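Side-chain contact in glycerophosphodiester phosphodiesterase (Thermotoga maritima, PDB 1O1Z), which belongs to the glycerophosphoryl diester phosphodiesterase family, whose members are built on a TIM-barrel fold: residues Glu62-Lys65 and Arg66-Leu70. Numbering follows the deposited sequence.
Sequences EDLK and RLFGL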
loop_
_atom_site.group_PDB
_atom_site.type_symbol
_atom_site.label_atom_id
_atom_site.label_comp_id
_atom_site.label_asym_id
_atom_site.label_seq_id
_atom_site.Cartn_x
_atom_site.Cartn_y
_atom_site.Cartn_z
ATOM N N GLU A 62 14.563 0.831 5.318
ATOM C CA GLU A 62 15.672 1.193 4.443
ATOM C C GLU A 62 16.871 0.253 4.610
ATOM O O GLU A 62 17.829 0.363 3.866
ATOM C CB GLU A 62 16.114 2.653 4.666
ATOM C CG GLU A 62 16.831 2.925 5.966
ATOM C CD GLU A 62 17.488 4.301 6.013
ATOM O OE1 GLU A 62 17.315 5.115 5.074
ATOM O OE2 GLU A 62 18.182 4.564 7.007
ATOM N N ASP A 63 16.836 -0.625 5.608
ATOM C CA ASP A 63 17.943 -1.564 5.874
ATOM C C ASP A 63 17.399 -2.942 6.239
ATOM O O ASP A 63 16.182 -3.146 6.301
ATOM C CB ASP A 63 18.873 -1.014 6.946
ATOM C CG ASP A 63 18.168 -0.771 8.239
ATOM O OD1 ASP A 63 17.386 -1.647 8.683
ATOM O OD2 ASP A 63 18.328 0.286 8.880
ATOM N N LEU A 64 18.299 -3.893 6.451
ATOM C CA LEU A 64 17.939 -5.284 6.717
ATOM C C LEU A 64 17.997 -5.655 8.207
ATOM O O LEU A 64 18.033 -6.840 8.547
ATOM C CB LEU A 64 18.880 -6.209 5.929
ATOM C CG LEU A 64 18.882 -6.033 4.405
ATOM C CD1 LEU A 64 19.929 -6.942 3.785
ATOM C CD2 LEU A 64 17.500 -6.312 3.815
ATOM N N LYS A 65 18.018 -4.671 9.099
ATOM C CA LYS A 65 18.257 -4.938 10.515
ATOM C C LYS A 65 17.109 -5.687 11.178
ATOM O O LYS A 65 17.327 -6.685 11.859
ATOM C CB LYS A 65 18.553 -3.638 11.303
ATOM C CG LYS A 65 19.770 -2.884 10.845
ATOM C CD LYS A 65 20.340 -1.937 11.917
ATOM C CE LYS A 65 19.826 -0.520 11.776
ATOM N NZ LYS A 65 20.624 0.427 12.621
ATOM N N ARG A 66 15.888 -5.210 10.984
ATOM C CA ARG A 66 14.738 -5.738 11.726
ATOM C C ARG A 66 14.430 -7.191 11.395
ATOM O O ARG A 66 14.137 -7.981 12.282
ATOM C CB ARG A 66 13.509 -4.867 11.465
ATOM C CG ARG A 66 12.228 -5.266 12.205
ATOM C CD ARG A 66 11.096 -4.253 12.028
ATOM N NE ARG A 66 10.839 -3.987 10.615
ATOM C CZ ARG A 66 9.921 -4.605 9.862
ATOM N NH1 ARG A 66 9.067 -5.491 10.391
ATOM N NH2 ARG A 66 9.826 -4.298 8.582
ATOM N N LEU A 67 14.486 -7.535 10.117
ATOM C CA LEU A 67 14.029 -8.855 9.657
ATOM C C LEU A 67 15.162 -9.871 9.536
ATOM O O LEU A 67 14.926 -11.076 9.648
ATOM C CB LEU A 67 13.329 -8.721 8.308
ATOM C CG LEU A 67 12.022 -7.908 8.237
ATOM C CD1 LEU A 67 11.548 -7.870 6.842
ATOM C CD2 LEU A 67 10.972 -8.496 9.178
ATOM N N PHE A 68 16.378 -9.387 9.298
ATOM C CA PHE A 68 17.546 -10.253 9.067
ATOM C C PHE A 68 18.722 -10.053 10.017
ATOM O O PHE A 68 19.664 -10.849 10.012
ATOM C CB PHE A 68 18.025 -10.075 7.616
ATOM C CG PHE A 68 16.978 -10.379 6.617
ATOM C CD1 PHE A 68 16.727 -11.693 6.248
ATOM C CD2 PHE A 68 16.203 -9.364 6.058
ATOM C CE1 PHE A 68 15.728 -11.984 5.329
ATOM C CE2 PHE A 68 15.202 -9.646 5.134
ATOM C CZ PHE A 68 14.970 -10.967 4.771
ATOM N N GLY A 69 18.696 -8.995 10.824
ATOM C CA GLY A 69 19.764 -8.732 11.773
ATOM C C GLY A 69 21.029 -8.240 11.112
ATOM O O GLY A 69 22.119 -8.376 11.667
ATOM N N LEU A 70 20.888 -7.651 9.928
ATOM C CA LEU A 70 22.046 -7.203 9.157
ATOM C C LEU A 70 22.012 -5.699 9.000
ATOM O O LEU A 70 21.002 -5.152 8.566
ATOM C CB LEU A 70 22.034 -7.846 7.776
ATOM C CG LEU A 70 22.138 -9.367 7.732
ATOM C CD1 LEU A 70 21.893 -9.847 6.311
ATOM C CD2 LEU A 70 23.516 -9.813 8.233
HETATM O O HOH W 1 14.702 -5.628 7.888
HETATM O O HOH W 2 15.102 -2.980 9.251
#
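Leu-64 and Leu-70 come together where the chain doubles back through a single helical turn, and the carbonyl of Leu-64 ties that turn shut. Two amides grip Leu-64 O from opposite faces of the carbonyl plane. Phe-68 N sits 3.1 Å from Leu-64 O in a bent bond. Leu-70 N, 3.3 Å from Leu-64 O, makes a nearly straight one. One residue along, Gly-69 N reaches Lys-65 O at 2.9 Å, coming from above the carbonyl plane. Gly-69 then leaves the helix with a phi of 73°, which favours glycine and starts Leu-70 back alongside Leu-64.

The start of the turn is held by Asp-63. Its OD1 takes the amide of Lys-65, 3.1 Å from Lys-65 N to Asp-63 OD1, closing an Asx turn; the N-H meets the carboxylate from above its plane. Waters serve the next two amides: one accepts from Arg-66 N and bridges it to Asp-63 OD1, and another accepts from Leu-67 N and donates to Asp-63 O.

The apolar contacts flank this backbone core. Leu-64 CD2 lies 4.0 Å from Phe-68 CD2, the two side chains crossing at a slant. A chi1 of -58° sets Phe-68 CG beside its backbone N, the same N that donates to Leu-64 O, which brings the ring edge to that oxygen, in the ring plane. Leu-64 CB also rests 4.0 Å from Leu-70 CB, while the aliphatic start of Lys-65 runs past the carbonyl of Leu-70, with Lys-65 CG 3.4 Å from Leu-70 O.

Arg-66 points elsewhere, forming salt bridges with Asp-61 and Glu-27. The turn, near the protein surface, connects the short antiparallel strands 63-64 and 70-73, with Leu-64 packing on Leu-82 and Leu-70 on Leu-85 of helix 79-85.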